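Local coordinates for protein coronin (Toxoplasma gondii, PDB 4OZU) that probably binds actin filaments, this chain being its seven-bladed WD40 beta-propeller domain, at residues 70-78 / 109-120. Numbering follows the deposited sequence.
Sequences PAVAKIKGH and LPEEVTGTTELK
The carboxylate of E118 meets the aliphatic end of K76 obliquely, its OE2 lying 3.0 Å from K76 CE and the carbon raised out of the carboxylate plane. K76 NZ stays 4.3 Å from E118 OE2, beyond a salt bridge; the extended glutamate, CG anti to its backbone N (chi1 -172°), reaches past its register partner K74 to the methylene end of K76. K74, on the same sheet face as E118, carries its ammonium away to a cation-pi contact with W50. The face carrying I75 and L119 is apolar: the two lie side by side, CG1 of I75 3.9 Å from CB of L119, and both touch W107. L109 crosses I75 at about a right angle. Branched aliphatic chains suit this site because they pack against W107 without needing polar partners.

Between the faces the backbones pair in parallel. T117 O receives K74 N at 3.0 Å, K74 O receives L119 N at 2.7 Å, and L119 O receives K76 N at 2.7 Å, nearly straight at 178°. Just before K74, A73 CB is wedged tightly, 3.4 Å from V113 CG1, against T114 O and beside T117 CB, a place suited to a bare methyl. In the T114–T117 type I turn, T117 OG1 accepts T114 N.

Strand 118-119, from the next blade's 104-108 to 124-126 connection, thus adds a fifth, parallel strand outside 73-75, linking neighbouring blades chiefly by directional backbone bonds and apolar packing; the solvent-side charges probably add only modest attraction.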
loop_
_atom_site.group_PDB
_atom_site.type_symbol
_atom_site.label_atom_id
_atom_site.label_comp_id
_atom_site.label_asym_id
_atom_site.label_seq_id
_atom_site.Cartn_x
_atom_site.Cartn_y
_atom_site.Cartn_z
ATOM N N PRO A 70 -3.249 -20.943 -12.535
ATOM C CA PRO A 70 -3.005 -19.885 -13.520
ATOM C C PRO A 70 -1.535 -19.822 -13.915
ATOM O O PRO A 70 -0.694 -20.402 -13.227
ATOM C CB PRO A 70 -3.438 -18.618 -12.785
ATOM C CG PRO A 70 -3.198 -18.929 -11.354
ATOM C CD PRO A 70 -3.489 -20.395 -11.190
ATOM N N ALA A 71 -1.234 -19.137 -15.013
ATOM C CA ALA A 71 0.148 -18.967 -15.446
ATOM C C ALA A 71 0.890 -18.061 -14.474
ATOM O O ALA A 71 0.558 -16.882 -14.331
ATOM C CB ALA A 71 0.202 -18.396 -16.849
ATOM N N VAL A 72 1.891 -18.624 -13.807
ATOM C CA VAL A 72 2.702 -17.874 -12.859
ATOM C C VAL A 72 4.094 -17.654 -13.432
ATOM O O VAL A 72 4.888 -18.590 -13.539
ATOM C CB VAL A 72 2.812 -18.600 -11.504
ATOM C CG1 VAL A 72 3.569 -17.742 -10.501
ATOM C CG2 VAL A 72 1.430 -18.938 -10.971
ATOM N N ALA A 73 4.373 -16.415 -13.825
ATOM C CA ALA A 73 5.718 -16.018 -14.204
ATOM C C ALA A 73 6.539 -15.879 -12.923
ATOM O O ALA A 73 5.970 -15.751 -11.836
ATOM C CB ALA A 73 5.690 -14.721 -14.989
ATOM N N LYS A 74 7.863 -15.908 -13.045
ATOM C CA LYS A 74 8.736 -15.908 -11.874
ATOM C C LYS A 74 9.764 -14.788 -11.896
ATOM O O LYS A 74 10.410 -14.538 -12.912
ATOM C CB LYS A 74 9.474 -17.239 -11.759
ATOM C CG LYS A 74 8.581 -18.459 -11.778
ATOM C CD LYS A 74 7.709 -18.541 -10.546
ATOM C CE LYS A 74 6.916 -19.837 -10.551
ATOM N NZ LYS A 74 6.036 -19.948 -9.368
ATOM N N ILE A 75 9.919 -14.131 -10.753
ATOM C CA ILE A 75 10.989 -13.171 -10.553
ATOM C C ILE A 75 11.909 -13.718 -9.464
ATOM O O ILE A 75 11.471 -13.943 -8.337
ATOM C CB ILE A 75 10.433 -11.780 -10.170
ATOM C CG1 ILE A 75 9.596 -11.224 -11.322
ATOM C CG2 ILE A 75 11.572 -10.812 -9.824
ATOM C CD1 ILE A 75 8.976 -9.863 -11.046
ATOM N N LYS A 76 13.174 -13.942 -9.814
ATOM C CA LYS A 76 14.153 -14.510 -8.882
ATOM C C LYS A 76 15.143 -13.423 -8.429
ATOM O O LYS A 76 14.723 -12.392 -7.912
ATOM C CB LYS A 76 14.869 -15.694 -9.534
ATOM C CG LYS A 76 13.917 -16.807 -9.967
ATOM C CD LYS A 76 14.668 -18.035 -10.457
ATOM C CE LYS A 76 13.715 -19.142 -10.889
ATOM N NZ LYS A 76 12.889 -19.658 -9.762
ATOM N N GLY A 77 16.442 -13.646 -8.600
ATOM C CA GLY A 77 17.430 -12.626 -8.274
ATOM C C GLY A 77 17.720 -12.483 -6.788
ATOM O O GLY A 77 18.884 -12.424 -6.381
ATOM N N HIS A 78 16.666 -12.425 -5.979
ATOM C CA HIS A 78 16.805 -12.316 -4.527
ATOM C C HIS A 78 17.609 -13.473 -3.951
ATOM O O HIS A 78 17.507 -14.599 -4.431
ATOM C CB HIS A 78 15.430 -12.278 -3.854
ATOM C CG HIS A 78 14.436 -11.403 -4.549
ATOM N ND1 HIS A 78 13.518 -11.895 -5.454
ATOM C CD2 HIS A 78 14.211 -10.071 -4.471
ATOM C CE1 HIS A 78 12.772 -10.901 -5.903
ATOM N NE2 HIS A 78 13.172 -9.784 -5.321
ATOM N N LEU A 109 9.101 -6.178 -16.276
ATOM C CA LEU A 109 8.473 -7.341 -16.905
ATOM C C LEU A 109 8.487 -7.225 -18.426
ATOM O O LEU A 109 8.476 -6.118 -18.966
ATOM C CB LEU A 109 7.031 -7.499 -16.412
ATOM C CG LEU A 109 6.887 -7.856 -14.931
ATOM C CD1 LEU A 109 5.497 -7.530 -14.434
ATOM C CD2 LEU A 109 7.199 -9.326 -14.705
ATOM N N PRO A 110 8.499 -8.369 -19.130
ATOM C CA PRO A 110 8.430 -8.319 -20.593
ATOM C C PRO A 110 7.069 -7.831 -21.063
ATOM O O PRO A 110 6.155 -7.738 -20.241
ATOM C CB PRO A 110 8.665 -9.776 -21.008
ATOM C CG PRO A 110 8.193 -10.573 -19.843
ATOM C CD PRO A 110 8.536 -9.755 -18.629
ATOM N N GLU A 111 6.937 -7.522 -22.349
ATOM C CA GLU A 111 5.655 -7.090 -22.899
ATOM C C GLU A 111 4.589 -8.157 -22.672
ATOM O O GLU A 111 3.479 -7.855 -22.229
ATOM C CB GLU A 111 5.778 -6.783 -24.393
ATOM C CG GLU A 111 5.649 -5.304 -24.736
ATOM C CD GLU A 111 5.419 -5.061 -26.219
ATOM O OE1 GLU A 111 4.551 -5.739 -26.811
ATOM O OE2 GLU A 111 6.107 -4.192 -26.796
ATOM N N GLU A 112 4.943 -9.404 -22.972
ATOM C CA GLU A 112 4.048 -10.543 -22.783
ATOM C C GLU A 112 4.527 -11.425 -21.634
ATOM O O GLU A 112 5.587 -12.044 -21.717
ATOM C CB GLU A 112 3.955 -11.367 -24.070
ATOM C CG GLU A 112 3.384 -10.603 -25.255
ATOM C CD GLU A 112 3.639 -11.301 -26.579
ATOM O OE1 GLU A 112 3.665 -12.551 -26.601
ATOM O OE2 GLU A 112 3.821 -10.601 -27.597
ATOM N N VAL A 113 3.738 -11.475 -20.565
ATOM C CA VAL A 113 4.055 -12.296 -19.399
ATOM C C VAL A 113 3.300 -13.620 -19.465
ATOM O O VAL A 113 2.068 -13.643 -19.409
ATOM C CB VAL A 113 3.698 -11.568 -18.091
ATOM C CG1 VAL A 113 3.927 -12.465 -16.886
ATOM C CG2 VAL A 113 4.515 -10.292 -17.960
ATOM N N THR A 114 4.043 -14.718 -19.581
ATOM C CA THR A 114 3.455 -16.053 -19.640
ATOM C C THR A 114 3.968 -16.909 -18.489
ATOM O O THR A 114 4.776 -16.454 -17.683
ATOM C CB THR A 114 3.778 -16.763 -20.966
ATOM O OG1 THR A 114 5.141 -17.203 -20.957
ATOM C CG2 THR A 114 3.549 -15.834 -22.151
ATOM N N GLY A 115 3.513 -18.158 -18.435
ATOM C CA GLY A 115 3.915 -19.079 -17.387
ATOM C C GLY A 115 5.368 -19.505 -17.479
ATOM O O GLY A 115 5.896 -20.104 -16.544
ATOM N N THR A 116 6.014 -19.193 -18.602
ATOM C CA THR A 116 7.419 -19.547 -18.813
ATOM C C THR A 116 8.338 -18.330 -18.682
ATOM O O THR A 116 9.551 -18.433 -18.869
ATOM C CB THR A 116 7.637 -20.188 -20.200
ATOM O OG1 THR A 116 7.314 -19.243 -21.230
ATOM C CG2 THR A 116 6.768 -21.414 -20.351
ATOM N N THR A 117 7.753 -17.182 -18.363
ATOM C CA THR A 117 8.528 -15.968 -18.143
ATOM C C THR A 117 9.333 -16.075 -16.854
ATOM O O THR A 117 8.795 -16.422 -15.802
ATOM C CB THR A 117 7.622 -14.728 -18.074
ATOM O OG1 THR A 117 6.967 -14.549 -19.335
ATOM C CG2 THR A 117 8.426 -13.473 -17.743
ATOM N N GLU A 118 10.625 -15.771 -16.951
ATOM C CA GLU A 118 11.519 -15.786 -15.800
ATOM C C GLU A 118 12.400 -14.544 -15.804
ATOM O O GLU A 118 13.097 -14.273 -16.782
ATOM C CB GLU A 118 12.385 -17.044 -15.811
ATOM C CG GLU A 118 13.205 -17.253 -14.549
ATOM C CD GLU A 118 14.177 -18.411 -14.685
ATOM O OE1 GLU A 118 15.033 -18.366 -15.595
ATOM O OE2 GLU A 118 14.079 -19.371 -13.890
ATOM N N LEU A 119 12.348 -13.795 -14.708
ATOM C CA LEU A 119 13.183 -12.617 -14.514
ATOM C C LEU A 119 14.264 -12.899 -13.479
ATOM O O LEU A 119 13.958 -13.266 -12.344
ATOM C CB LEU A 119 12.332 -11.430 -14.066
ATOM C CG LEU A 119 12.190 -10.254 -15.029
ATOM C CD1 LEU A 119 11.655 -10.701 -16.379
ATOM C CD2 LEU A 119 11.282 -9.199 -14.413
ATOM N N LYS A 120 15.523 -12.726 -13.873
ATOM C CA LYS A 120 16.653 -12.940 -12.971
ATOM C C LYS A 120 17.437 -11.659 -12.722
ATOM O O LYS A 120 17.986 -11.467 -11.638
ATOM C CB LYS A 120 17.593 -14.011 -13.530
ATOM C CG LYS A 120 17.135 -15.435 -13.272
ATOM C CD LYS A 120 18.234 -16.436 -13.604
ATOM C CE LYS A 120 17.883 -17.834 -13.121
ATOM N NZ LYS A 120 18.990 -18.808 -13.350
#